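Local coordinates for protein PlaB phospholipase (Legionella pneumophila, PDB 6ZTH) that probably hydrolyses phospholipids as a phospholipase, and binds several molecules of NAD(+), partly between subunits, at residues M342-L347 with R388-Y393; L166-D171 with D380-L385. All coordinates share one frame; numbering follows the deposited sequence.

Interaction 1 of 2, residues M342-L347 with R388-Y393; sequences MIIFRL and RGKLTY. With NAD (nicotinamide-adenine-dinucleotide), chain K.
Phe345 and Leu391 sit opposite each other as an antiparallel hydrogen-bonded pair, joined by Phe345 N to Leu391 O at 2.6 Å and, in return, by Leu391 N to Phe345 O. Ile343 and Tyr393 form a second such pair two residues along, and Ile344 with Thr392 makes the non-hydrogen-bonded pair between them. Phe345 CB packs against Leu391 CB at 4.0 Å, while its ring carries Ile343 CG2 over one face, near the rim.

On the other face of the sheet the side chains of Ile344 and Thr392 run side by side and point the same way. The first torsion of Thr392 (chi1 -58°) sets CG2 anti to the backbone N, and this methyl meets the selenium SE of Met342, modelled as selenomethionine, at 3.4 Å. Lys390 also lies on this side. Its CB stands 4.0 Å from Phe345 O; its CD closes to 3.7 Å from the same Phe345 O; its CE passes Arg346 CB at 3.9 Å; and NZ, at the end of a chain bent at every torsion beyond CB, donates to Gly169 O. Arg346 sends its extended chain elsewhere, to a salt bridge with Glu456, so the two like charges have separate partners.

On the face they share with Phe345, Leu391 and Tyr393 meet the nucleotide. The methyls of Leu391 lie over a face of the adenine, CD2 coming within 3.3 Å of NAD N1A. Tyr393 meets the base at its edge: NAD N6A donates to Tyr393 OH at 3.0 Å, nearly straight (169°) and close to the plane of the phenol ring. Strand 340-349, hydrogen-bonded on its other edge to strand 451-463, thus backs an antiparallel neighbour whose side chains form part of an NAD(+) site.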
HETATM    1  N   MSE D 342     -22.094 -21.987   0.604  1.00 39.00           N
HETATM    2  CA  MSE D 342     -20.894 -21.182   0.420  1.00 29.33           C
HETATM    3  C   MSE D 342     -20.022 -21.748  -0.697  1.00 32.52           C
HETATM    4  O   MSE D 342     -19.677 -22.928  -0.685  1.00 35.94           O
HETATM    5  CB  MSE D 342     -20.098 -21.125   1.726  1.00 24.53           C
HETATM    6  CG  MSE D 342     -18.926 -20.163   1.704  1.00 35.90           C
HETATM    7 SE   MSE D 342     -19.292 -18.545   2.716  1.00 61.97          SE
HETATM    8  CE  MSE D 342     -18.440 -19.022   4.400  1.00 25.26           C
ATOM      9  N   ILE D 343     -19.669 -20.907  -1.666  1.00 24.72           N
ATOM     10  CA  ILE D 343     -18.732 -21.270  -2.722  1.00 27.44           C
ATOM     11  C   ILE D 343     -17.430 -20.525  -2.471  1.00 26.79           C
ATOM     12  O   ILE D 343     -17.430 -19.301  -2.294  1.00 25.37           O
ATOM     13  CB  ILE D 343     -19.285 -20.944  -4.119  1.00 28.89           C
ATOM     14  CG1 ILE D 343     -20.716 -21.461  -4.268  1.00 27.63           C
ATOM     15  CG2 ILE D 343     -18.394 -21.557  -5.188  1.00 25.33           C
ATOM     16  CD1 ILE D 343     -21.266 -21.340  -5.679  1.00 24.98           C
ATOM     17  N   ILE D 344     -16.323 -21.262  -2.458  1.00 29.37           N
ATOM     18  CA  ILE D 344     -14.994 -20.707  -2.241  1.00 28.39           C
ATOM     19  C   ILE D 344     -14.198 -20.933  -3.517  1.00 33.95           C
ATOM     20  O   ILE D 344     -13.791 -22.065  -3.811  1.00 27.54           O
ATOM     21  CB  ILE D 344     -14.300 -21.338  -1.025  1.00 25.77           C
ATOM     22  CG1 ILE D 344     -15.004 -20.885   0.259  1.00 25.57           C
ATOM     23  CG2 ILE D 344     -12.827 -20.972  -1.004  1.00 26.22           C
ATOM     24  CD1 ILE D 344     -14.503 -21.557   1.523  1.00 25.60           C
ATOM     25  N   PHE D 345     -13.974 -19.861  -4.275  1.00 33.30           N
ATOM     26  CA  PHE D 345     -13.334 -19.952  -5.579  1.00 36.74           C
ATOM     27  C   PHE D 345     -11.835 -19.711  -5.463  1.00 47.88           C
ATOM     28  O   PHE D 345     -11.402 -18.684  -4.930  1.00 42.57           O
ATOM     29  CB  PHE D 345     -13.942 -18.934  -6.549  1.00 33.40           C
ATOM     30  CG  PHE D 345     -15.216 -19.392  -7.194  1.00 34.37           C
ATOM     31  CD1 PHE D 345     -15.223 -20.478  -8.054  1.00 33.75           C
ATOM     32  CD2 PHE D 345     -16.406 -18.735  -6.944  1.00 38.76           C
ATOM     33  CE1 PHE D 345     -16.396 -20.902  -8.647  1.00 35.13           C
ATOM     34  CE2 PHE D 345     -17.581 -19.154  -7.533  1.00 42.68           C
ATOM     35  CZ  PHE D 345     -17.576 -20.237  -8.388  1.00 37.84           C
ATOM     36  N   ARG D 346     -11.049 -20.662  -5.963  1.00 49.64           N
ATOM     37  CA  ARG D 346      -9.619 -20.484  -6.171  1.00 52.42           C
ATOM     38  C   ARG D 346      -9.343 -20.580  -7.665  1.00 49.70           C
ATOM     39  O   ARG D 346      -9.923 -21.422  -8.359  1.00 52.30           O
ATOM     40  CB  ARG D 346      -8.793 -21.528  -5.420  1.00 47.09           C
ATOM     41  CG  ARG D 346      -7.290 -21.373  -5.621  1.00 55.27           C
ATOM     42  CD  ARG D 346      -6.507 -22.486  -4.935  1.00 55.31           C
ATOM     43  NE  ARG D 346      -5.072 -22.213  -4.924  1.00 61.09           N
ATOM     44  CZ  ARG D 346      -4.169 -22.850  -5.669  1.00 58.89           C
ATOM     45  NH1 ARG D 346      -4.534 -23.817  -6.503  1.00 57.32           N
ATOM     46  NH2 ARG D 346      -2.891 -22.517  -5.576  1.00 68.21           N
ATOM     47  N   LEU D 347      -8.456 -19.722  -8.158  1.00 43.04           N
ATOM     48  CA  LEU D 347      -8.191 -19.621  -9.587  1.00 43.80           C
ATOM     49  C   LEU D 347      -6.692 -19.662  -9.827  1.00 42.75           C
ATOM     50  O   LEU D 347      -5.962 -18.774  -9.375  1.00 57.79           O
ATOM     51  CB  LEU D 347      -8.804 -18.341 -10.158  1.00 44.51           C
ATOM     52  CG  LEU D 347     -10.334 -18.369 -10.160  1.00 47.90           C
ATOM     53  CD1 LEU D 347     -10.905 -17.732  -8.898  1.00 52.67           C
ATOM     54  CD2 LEU D 347     -10.872 -17.695 -11.408  1.00 42.55           C
ATOM     55  N   ARG D 388      -5.736 -12.030  -3.437  1.00 49.48           N
ATOM     56  CA  ARG D 388      -6.809 -11.406  -4.202  1.00 62.71           C
ATOM     57  C   ARG D 388      -7.534 -12.395  -5.105  1.00 52.73           C
ATOM     58  O   ARG D 388      -8.676 -12.135  -5.495  1.00 53.87           O
ATOM     59  CB  ARG D 388      -6.238 -10.255  -5.032  1.00 55.74           C
ATOM     60  CG  ARG D 388      -5.479  -9.216  -4.212  1.00 59.37           C
ATOM     61  CD  ARG D 388      -3.967  -9.443  -4.228  1.00 73.31           C
ATOM     62  NE  ARG D 388      -3.414  -9.489  -5.581  1.00 66.56           N
ATOM     63  CZ  ARG D 388      -2.953  -8.436  -6.253  1.00 61.48           C
ATOM     64  NH1 ARG D 388      -2.969  -7.225  -5.712  1.00 62.08           N
ATOM     65  NH2 ARG D 388      -2.471  -8.596  -7.478  1.00 64.78           N
ATOM     66  N   GLY D 389      -6.909 -13.520  -5.440  1.00 53.75           N
ATOM     67  CA  GLY D 389      -7.521 -14.489  -6.324  1.00 44.16           C
ATOM     68  C   GLY D 389      -8.545 -15.402  -5.696  1.00 43.48           C
ATOM     69  O   GLY D 389      -9.055 -16.301  -6.372  1.00 46.20           O
ATOM     70  N   LYS D 390      -8.868 -15.203  -4.422  1.00 43.30           N
ATOM     71  CA  LYS D 390      -9.816 -16.052  -3.711  1.00 42.56           C
ATOM     72  C   LYS D 390     -11.140 -15.312  -3.569  1.00 42.57           C
ATOM     73  O   LYS D 390     -11.182 -14.193  -3.044  1.00 43.82           O
ATOM     74  CB  LYS D 390      -9.265 -16.452  -2.343  1.00 43.41           C
ATOM     75  CG  LYS D 390      -7.989 -17.285  -2.408  1.00 43.45           C
ATOM     76  CD  LYS D 390      -8.231 -18.667  -3.009  1.00 41.99           C
ATOM     77  CE  LYS D 390      -8.939 -19.592  -2.031  1.00 41.65           C
ATOM     78  NZ  LYS D 390      -8.069 -19.974  -0.885  1.00 42.70           N
ATOM     79  N   LEU D 391     -12.216 -15.941  -4.035  1.00 41.29           N
ATOM     80  CA  LEU D 391     -13.541 -15.334  -4.070  1.00 41.88           C
ATOM     81  C   LEU D 391     -14.517 -16.262  -3.367  1.00 41.72           C
ATOM     82  O   LEU D 391     -14.707 -17.405  -3.797  1.00 39.25           O
ATOM     83  CB  LEU D 391     -13.984 -15.084  -5.512  1.00 40.40           C
ATOM     84  CG  LEU D 391     -14.581 -13.726  -5.875  1.00 41.13           C
ATOM     85  CD1 LEU D 391     -13.777 -12.565  -5.326  1.00 48.96           C
ATOM     86  CD2 LEU D 391     -14.685 -13.637  -7.394  1.00 40.46           C
ATOM     87  N   THR D 392     -15.132 -15.776  -2.293  1.00 41.25           N
ATOM     88  CA  THR D 392     -16.110 -16.542  -1.532  1.00 40.77           C
ATOM     89  C   THR D 392     -17.489 -15.933  -1.750  1.00 40.60           C
ATOM     90  O   THR D 392     -17.722 -14.769  -1.403  1.00 41.74           O
ATOM     91  CB  THR D 392     -15.764 -16.562  -0.043  1.00 41.96           C
ATOM     92  OG1 THR D 392     -14.457 -17.121   0.139  1.00 42.20           O
ATOM     93  CG2 THR D 392     -16.780 -17.395   0.723  1.00 41.50           C
ATOM     94  N   TYR D 393     -18.392 -16.718  -2.326  1.00 39.29           N
ATOM     95  CA  TYR D 393     -19.771 -16.308  -2.543  1.00 39.04           C
ATOM     96  C   TYR D 393     -20.665 -16.966  -1.499  1.00 38.93           C
ATOM     97  O   TYR D 393     -20.505 -18.149  -1.189  1.00 41.55           O
ATOM     98  CB  TYR D 393     -20.240 -16.693  -3.946  1.00 37.77           C
ATOM     99  CG  TYR D 393     -20.320 -15.537  -4.918  1.00 41.80           C
ATOM    100  CD1 TYR D 393     -19.170 -14.949  -5.428  1.00 41.23           C
ATOM    101  CD2 TYR D 393     -21.548 -15.037  -5.331  1.00 45.42           C
ATOM    102  CE1 TYR D 393     -19.242 -13.893  -6.319  1.00 39.84           C
ATOM    103  CE2 TYR D 393     -21.629 -13.985  -6.221  1.00 51.26           C
ATOM    104  CZ  TYR D 393     -20.475 -13.415  -6.711  1.00 49.29           C
ATOM    105  OH  TYR D 393     -20.560 -12.365  -7.597  1.00 43.40           O
TER
HETATM  106  PA  NAD K 501     -16.988  -5.850  -3.222  0.78 53.48           P
HETATM  107  O1A NAD K 501     -16.981  -6.102  -1.743  0.78 54.90           O
HETATM  108  O2A NAD K 501     -18.349  -6.202  -3.786  0.78 48.40           O
HETATM  109  O5B NAD K 501     -15.837  -6.773  -3.931  0.78 43.93           O
HETATM  110  C5B NAD K 501     -14.494  -6.618  -3.501  0.78 46.88           C
HETATM  111  C4B NAD K 501     -13.525  -7.136  -4.648  0.78 51.65           C
HETATM  112  O4B NAD K 501     -14.016  -8.547  -5.097  0.78 59.75           O
HETATM  113  C3B NAD K 501     -13.590  -6.385  -5.665  0.78 49.84           C
HETATM  114  O3B NAD K 501     -12.255  -6.232  -6.254  0.78 52.44           O
HETATM  115  C2B NAD K 501     -14.593  -7.150  -6.751  0.78 53.58           C
HETATM  116  O2B NAD K 501     -14.317  -6.701  -8.115  0.78 45.12           O
HETATM  117  C1B NAD K 501     -14.293  -8.394  -6.605  0.78 56.46           C
HETATM  118  N9A NAD K 501     -15.402  -9.295  -7.085  0.78 49.83           N
HETATM  119  C8A NAD K 501     -16.600  -9.283  -6.491  0.78 49.62           C
HETATM  120  N7A NAD K 501     -17.380 -10.174  -7.133  0.78 40.51           N
HETATM  121  C5A NAD K 501     -16.652 -10.737  -8.118  0.78 40.82           C
HETATM  122  C6A NAD K 501     -16.941 -11.705  -9.071  0.78 39.21           C
HETATM  123  N6A NAD K 501     -18.178 -12.466  -9.342  0.78 49.22           N
HETATM  124  N1A NAD K 501     -16.006 -12.073  -9.932  0.78 32.50           N
HETATM  125  C2A NAD K 501     -14.770 -11.512  -9.884  0.78 51.37           C
HETATM  126  N3A NAD K 501     -14.480 -10.563  -8.954  0.78 52.59           N
HETATM  127  C4A NAD K 501     -15.430 -10.188  -8.082  0.78 53.00           C
HETATM  128  O3  NAD K 501     -16.664  -4.246  -3.511  0.78 49.58           O
HETATM  129  PN  NAD K 501     -16.560  -3.587  -5.013  0.78 45.28           P
HETATM  130  O1N NAD K 501     -17.252  -4.490  -6.004  0.78 43.40           O
HETATM  131  O2N NAD K 501     -15.099  -3.435  -5.406  0.78 35.45           O
HETATM  132  O5D NAD K 501     -17.287  -2.091  -5.006  0.78 57.69           O
HETATM  133  C5D NAD K 501     -16.655  -1.028  -4.320  0.78 46.59           C
HETATM  134  C4D NAD K 501     -17.651  -0.332  -3.407  0.78 39.43           C
HETATM  135  O4D NAD K 501     -18.772  -0.124  -4.042  0.78 42.58           O
HETATM  136  C3D NAD K 501     -18.004  -1.287  -2.098  0.78 49.90           C
HETATM  137  O3D NAD K 501     -18.310  -0.419  -0.927  0.78 32.11           O
HETATM  138  C2D NAD K 501     -19.011  -1.935  -2.419  0.78 44.65           C
HETATM  139  O2D NAD K 501     -19.799  -2.364  -1.199  0.78 41.93           O
HETATM  140  C1D NAD K 501     -19.837  -0.878  -3.280  0.78 34.89           C
HETATM  141  N1N NAD K 501     -20.689  -1.467  -4.126  0.78 35.05           N
HETATM  142  C2N NAD K 501     -20.283  -1.821  -5.373  0.78 28.90           C
HETATM  143  C3N NAD K 501     -21.186  -2.425  -6.259  0.78 26.84           C
HETATM  144  C7N NAD K 501     -20.723  -2.831  -7.694  0.78 35.74           C
HETATM  145  O7N NAD K 501     -21.434  -2.648  -8.615  0.78 38.23           O
HETATM  146  N7N NAD K 501     -19.396  -3.440  -7.903  0.78 26.59           N
HETATM  147  C4N NAD K 501     -22.473  -2.662  -5.862  0.78 23.48           C
HETATM  148  C5N NAD K 501     -22.877  -2.307  -4.612  0.78 26.94           C
HETATM  149  C6N NAD K 501     -21.973  -1.700  -3.731  0.78 28.11           C

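Interaction 2 of 2, residues L166-D171 with D380-L385. With NAD (nicotinamide-adenine-dinucleotide), chain K.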
ATOM      1  N   LEU D 166      -8.785 -16.984   9.801  1.00 30.58           N
ATOM      2  CA  LEU D 166     -10.241 -16.971   9.808  1.00 29.86           C
ATOM      3  C   LEU D 166     -10.821 -16.266   8.588  1.00 29.74           C
ATOM      4  O   LEU D 166     -11.983 -16.509   8.247  1.00 29.17           O
ATOM      5  CB  LEU D 166     -10.755 -16.298  11.080  1.00 29.71           C
ATOM      6  CG  LEU D 166     -10.571 -17.069  12.388  1.00 29.68           C
ATOM      7  CD1 LEU D 166     -11.243 -16.333  13.543  1.00 29.54           C
ATOM      8  CD2 LEU D 166     -11.114 -18.486  12.266  1.00 29.19           C
ATOM      9  N   GLU D 167     -10.046 -15.406   7.929  1.00 30.30           N
ATOM     10  CA  GLU D 167     -10.544 -14.701   6.756  1.00 32.43           C
ATOM     11  C   GLU D 167     -11.059 -15.692   5.720  1.00 30.63           C
ATOM     12  O   GLU D 167     -10.396 -16.686   5.407  1.00 32.02           O
ATOM     13  CB  GLU D 167      -9.442 -13.835   6.148  1.00 35.23           C
ATOM     14  CG  GLU D 167      -9.958 -12.797   5.166  1.00 31.03           C
ATOM     15  CD  GLU D 167      -8.860 -11.921   4.602  1.00 34.74           C
ATOM     16  OE1 GLU D 167      -7.672 -12.240   4.818  1.00 32.39           O
ATOM     17  OE2 GLU D 167      -9.187 -10.913   3.942  1.00 35.53           O
ATOM     18  N   LEU D 168     -12.250 -15.420   5.193  1.00 29.45           N
ATOM     19  CA  LEU D 168     -12.838 -16.296   4.189  1.00 31.18           C
ATOM     20  C   LEU D 168     -11.891 -16.443   3.004  1.00 29.76           C
ATOM     21  O   LEU D 168     -11.321 -15.459   2.521  1.00 30.24           O
ATOM     22  CB  LEU D 168     -14.187 -15.745   3.731  1.00 30.72           C
ATOM     23  CG  LEU D 168     -15.224 -15.510   4.831  1.00 28.13           C
ATOM     24  CD1 LEU D 168     -16.512 -14.952   4.246  1.00 27.72           C
ATOM     25  CD2 LEU D 168     -15.503 -16.790   5.603  1.00 27.76           C
ATOM     26  N   GLY D 169     -11.710 -17.679   2.552  1.00 34.76           N
ATOM     27  CA  GLY D 169     -10.869 -17.937   1.401  1.00 32.17           C
ATOM     28  C   GLY D 169      -9.394 -17.712   1.634  1.00 31.11           C
ATOM     29  O   GLY D 169      -8.665 -17.407   0.685  1.00 31.73           O
ATOM     30  N   SER D 170      -8.930 -17.846   2.871  1.00 31.11           N
ATOM     31  CA  SER D 170      -7.503 -17.735   3.141  1.00 31.85           C
ATOM     32  C   SER D 170      -6.781 -18.980   2.643  1.00 32.20           C
ATOM     33  O   SER D 170      -7.298 -20.098   2.741  1.00 31.79           O
ATOM     34  CB  SER D 170      -7.253 -17.543   4.634  1.00 37.23           C
ATOM     35  OG  SER D 170      -7.299 -18.780   5.320  1.00 31.49           O
ATOM     36  N   ASP D 171      -5.580 -18.780   2.098  1.00 33.02           N
ATOM     37  CA  ASP D 171      -4.805 -19.902   1.580  1.00 35.68           C
ATOM     38  C   ASP D 171      -4.712 -21.018   2.611  1.00 34.06           C
ATOM     39  O   ASP D 171      -4.973 -22.187   2.305  1.00 33.06           O
ATOM     40  CB  ASP D 171      -3.407 -19.432   1.177  1.00 34.46           C
ATOM     41  CG  ASP D 171      -3.415 -18.603  -0.089  1.00 34.84           C
ATOM     42  OD1 ASP D 171      -4.446 -18.598  -0.793  1.00 34.39           O
ATOM     43  OD2 ASP D 171      -2.387 -17.956  -0.381  1.00 43.98           O
ATOM     44  N   ASP D 380     -23.971 -12.404  -0.245  1.00 44.66           N
ATOM     45  CA  ASP D 380     -22.733 -11.700   0.055  1.00 44.33           C
ATOM     46  C   ASP D 380     -21.596 -12.274  -0.773  1.00 43.39           C
ATOM     47  O   ASP D 380     -21.590 -13.462  -1.109  1.00 41.99           O
ATOM     48  CB  ASP D 380     -22.392 -11.799   1.548  1.00 45.50           C
ATOM     49  CG  ASP D 380     -21.079 -11.155   1.876  1.00 46.79           C
ATOM     50  OD1 ASP D 380     -20.954  -9.916   1.718  1.00 48.06           O
ATOM     51  OD2 ASP D 380     -20.144 -11.863   2.318  1.00 46.69           O
ATOM     52  N   ARG D 381     -20.636 -11.408  -1.097  1.00 44.29           N
ATOM     53  CA  ARG D 381     -19.402 -11.791  -1.767  1.00 43.77           C
ATOM     54  C   ARG D 381     -18.231 -11.133  -1.052  1.00 45.32           C
ATOM     55  O   ARG D 381     -18.349 -10.001  -0.569  1.00 47.56           O
ATOM     56  CB  ARG D 381     -19.404 -11.378  -3.242  1.00 43.22           C
ATOM     57  CG  ARG D 381     -19.105  -9.903  -3.457  1.00 54.19           C
ATOM     58  CD  ARG D 381     -19.719  -9.371  -4.745  1.00 55.98           C
ATOM     59  NE  ARG D 381     -19.061  -8.141  -5.182  1.00 58.14           N
ATOM     60  CZ  ARG D 381     -19.228  -7.576  -6.374  1.00 56.40           C
ATOM     61  NH1 ARG D 381     -20.040  -8.124  -7.268  1.00 44.43           N
ATOM     62  NH2 ARG D 381     -18.576  -6.461  -6.674  1.00 56.53           N
ATOM     63  N   GLN D 382     -17.105 -11.836  -0.993  1.00 45.01           N
ATOM     64  CA  GLN D 382     -15.914 -11.299  -0.358  1.00 46.47           C
ATOM     65  C   GLN D 382     -14.682 -11.789  -1.101  1.00 47.60           C
ATOM     66  O   GLN D 382     -14.606 -12.956  -1.495  1.00 44.49           O
ATOM     67  CB  GLN D 382     -15.834 -11.703   1.120  1.00 47.27           C
ATOM     68  CG  GLN D 382     -15.317 -10.598   2.030  1.00 49.42           C
ATOM     69  CD  GLN D 382     -15.254 -11.015   3.488  1.00 50.34           C
ATOM     70  OE1 GLN D 382     -15.899 -10.414   4.346  1.00 51.58           O
ATOM     71  NE2 GLN D 382     -14.469 -12.048   3.775  1.00 49.86           N
ATOM     72  N   ARG D 383     -13.727 -10.885  -1.294  1.00 47.05           N
ATOM     73  CA  ARG D 383     -12.438 -11.193  -1.899  1.00 54.37           C
ATOM     74  C   ARG D 383     -11.383 -11.158  -0.801  1.00 55.15           C
ATOM     75  O   ARG D 383     -11.253 -10.152  -0.094  1.00 49.84           O
ATOM     76  CB  ARG D 383     -12.103 -10.200  -3.012  1.00 56.62           C
ATOM     77  CG  ARG D 383     -10.808 -10.499  -3.758  1.00 52.79           C
ATOM     78  CD  ARG D 383     -10.237  -9.252  -4.432  1.00 55.47           C
ATOM     79  NE  ARG D 383     -10.846  -8.964  -5.731  1.00 53.71           N
ATOM     80  CZ  ARG D 383     -10.722  -9.731  -6.812  1.00 55.39           C
ATOM     81  NH1 ARG D 383     -10.015 -10.851  -6.758  1.00 69.12           N
ATOM     82  NH2 ARG D 383     -11.309  -9.381  -7.949  1.00 64.80           N
ATOM     83  N   ASN D 384     -10.644 -12.256  -0.652  1.00 47.55           N
ATOM     84  CA  ASN D 384      -9.628 -12.328   0.390  1.00 48.82           C
ATOM     85  C   ASN D 384      -8.618 -11.200   0.218  1.00 50.32           C
ATOM     86  O   ASN D 384      -8.231 -10.853  -0.901  1.00 49.99           O
ATOM     87  CB  ASN D 384      -8.925 -13.684   0.353  1.00 47.89           C
ATOM     88  CG  ASN D 384      -8.018 -13.903   1.550  1.00 49.20           C
ATOM     89  OD1 ASN D 384      -6.875 -13.447   1.567  1.00 50.28           O
ATOM     90  ND2 ASN D 384      -8.526 -14.602   2.558  1.00 49.20           N
ATOM     91  N   LEU D 385      -8.190 -10.625   1.345  1.00 53.53           N
ATOM     92  CA  LEU D 385      -7.303  -9.468   1.294  1.00 63.59           C
ATOM     93  C   LEU D 385      -5.883  -9.876   0.916  1.00 63.87           C
ATOM     94  O   LEU D 385      -5.247  -9.238   0.069  1.00 67.26           O
ATOM     95  CB  LEU D 385      -7.311  -8.742   2.640  1.00 57.34           C
ATOM     96  CG  LEU D 385      -8.510  -7.846   2.954  1.00 57.08           C
ATOM     97  CD1 LEU D 385      -8.259  -7.064   4.239  1.00 62.83           C
ATOM     98  CD2 LEU D 385      -8.823  -6.895   1.810  1.00 59.91           C
TER
HETATM   99  PA  NAD K 501     -16.988  -5.850  -3.222  0.78 53.48           P
HETATM  100  O1A NAD K 501     -16.981  -6.102  -1.743  0.78 54.90           O
HETATM  101  O2A NAD K 501     -18.349  -6.202  -3.786  0.78 48.40           O
HETATM  102  O5B NAD K 501     -15.837  -6.773  -3.931  0.78 43.93           O
HETATM  103  C5B NAD K 501     -14.494  -6.618  -3.501  0.78 46.88           C
HETATM  104  C4B NAD K 501     -13.525  -7.136  -4.648  0.78 51.65           C
HETATM  105  O4B NAD K 501     -14.016  -8.547  -5.097  0.78 59.75           O
HETATM  106  C3B NAD K 501     -13.590  -6.385  -5.665  0.78 49.84           C
HETATM  107  O3B NAD K 501     -12.255  -6.232  -6.254  0.78 52.44           O
HETATM  108  C2B NAD K 501     -14.593  -7.150  -6.751  0.78 53.58           C
HETATM  109  O2B NAD K 501     -14.317  -6.701  -8.115  0.78 45.12           O
HETATM  110  C1B NAD K 501     -14.293  -8.394  -6.605  0.78 56.46           C
HETATM  111  N9A NAD K 501     -15.402  -9.295  -7.085  0.78 49.83           N
HETATM  112  C8A NAD K 501     -16.600  -9.283  -6.491  0.78 49.62           C
HETATM  113  N7A NAD K 501     -17.380 -10.174  -7.133  0.78 40.51           N
HETATM  114  C5A NAD K 501     -16.652 -10.737  -8.118  0.78 40.82           C
HETATM  115  C6A NAD K 501     -16.941 -11.705  -9.071  0.78 39.21           C
HETATM  116  N6A NAD K 501     -18.178 -12.466  -9.342  0.78 49.22           N
HETATM  117  N1A NAD K 501     -16.006 -12.073  -9.932  0.78 32.50           N
HETATM  118  C2A NAD K 501     -14.770 -11.512  -9.884  0.78 51.37           C
HETATM  119  N3A NAD K 501     -14.480 -10.563  -8.954  0.78 52.59           N
HETATM  120  C4A NAD K 501     -15.430 -10.188  -8.082  0.78 53.00           C
HETATM  121  O3  NAD K 501     -16.664  -4.246  -3.511  0.78 49.58           O
HETATM  122  PN  NAD K 501     -16.560  -3.587  -5.013  0.78 45.28           P
HETATM  123  O1N NAD K 501     -17.252  -4.490  -6.004  0.78 43.40           O
HETATM  124  O2N NAD K 501     -15.099  -3.435  -5.406  0.78 35.45           O
HETATM  125  O5D NAD K 501     -17.287  -2.091  -5.006  0.78 57.69           O
HETATM  126  C5D NAD K 501     -16.655  -1.028  -4.320  0.78 46.59           C
HETATM  127  C4D NAD K 501     -17.651  -0.332  -3.407  0.78 39.43           C
HETATM  128  O4D NAD K 501     -18.772  -0.124  -4.042  0.78 42.58           O
HETATM  129  C3D NAD K 501     -18.004  -1.287  -2.098  0.78 49.90           C
HETATM  130  O3D NAD K 501     -18.310  -0.419  -0.927  0.78 32.11           O
HETATM  131  C2D NAD K 501     -19.011  -1.935  -2.419  0.78 44.65           C
HETATM  132  O2D NAD K 501     -19.799  -2.364  -1.199  0.78 41.93           O
HETATM  133  C1D NAD K 501     -19.837  -0.878  -3.280  0.78 34.89           C
HETATM  134  N1N NAD K 501     -20.689  -1.467  -4.126  0.78 35.05           N
HETATM  135  C2N NAD K 501     -20.283  -1.821  -5.373  0.78 28.90           C
HETATM  136  C3N NAD K 501     -21.186  -2.425  -6.259  0.78 26.84           C
HETATM  137  C7N NAD K 501     -20.723  -2.831  -7.694  0.78 35.74           C
HETATM  138  O7N NAD K 501     -21.434  -2.648  -8.615  0.78 38.23           O
HETATM  139  N7N NAD K 501     -19.396  -3.440  -7.903  0.78 26.59           N
HETATM  140  C4N NAD K 501     -22.473  -2.662  -5.862  0.78 23.48           C
HETATM  141  C5N NAD K 501     -22.877  -2.307  -4.612  0.78 26.94           C
HETATM  142  C6N NAD K 501     -21.973  -1.700  -3.731  0.78 28.11           C
HETATM  143  O   HOH W   1      -6.159 -14.153   4.506  1.00 27.93           O
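Glu167 OE2 is gripped by two donors, the backbone N of Leu385 at 2.8 Å and the side-chain NE2 of Gln140. The Leu385 bond arrives from well above the carboxylate plane, and the side chain of Leu385 crosses that of Glu167 at about a right angle, with Leu385 CB 3.2 Å from OE2. Two such bonds would be expected to favour the ionised carboxylate.

Asn384 makes the second link. Its ND2 donates to Leu168 O at 2.9 Å, almost straight (173°) and within the plane of the amide, although it meets the carbonyl from above the carbonyl's own plane. The same nitrogen also donates to a water at 3.1 Å from Asn384 ND2 that lies beside the Glu167 carboxylate. Asn387 N bonds to Asn384 OD1, which fixes the rotation of the amide and turns its nitrogen toward residues 167-170.

Those residues form a type II beta turn closed by a weak Ser170 N to Glu167 O bond, with Gly169 at the third position in the positive phi such turns require. It connects helix 160-166 to helix 171-179, whose N-cap is Ser170, with OG accepting from Ser173 N. Leu168 lays CB, CG and CD1 against the amide end of Gln382.

Residues alternate along strand 378-383, so Arg381 and Arg383 point away from the turn, to NAD. Arg381 bridges the diphosphate: NE reaches O2A and NH2 reaches O1N at distances too short to be taken at face value, and NH2 makes a weak bond to O2A, while NAD C8A stands over one guanidinium face, toward its rim. A bend at chi3 (-83°) brings Arg383 NE to the adenosine ribose, where it donates to NAD O3B at 3.1 Å, with that hydroxyl at the edge of the guanidinium.

How the interactions relate
From the N terminus the chain first reaches 166-171, a turn between two helices that lie, in sequence, between strands 123-128 and 191-197 of the six-stranded parallel sheet. It then passes 342-347 before reaching 380-385, where interaction 2 closes a loop of 208 residues. Just after it, 388-393 closes a much shorter loop of 40 residues back to 342-347, which is interaction 1. The segments alternate, so the two loops cross. Strands 378-383 and 391-396 are antiparallel neighbours in the mixed sheet, joined by Thr392 N and Gln382 O. Interaction 1 is thus internal to that sheet, whereas interaction 2 ties strand 378-383 to the parallel-sheet domain; both border one NAD.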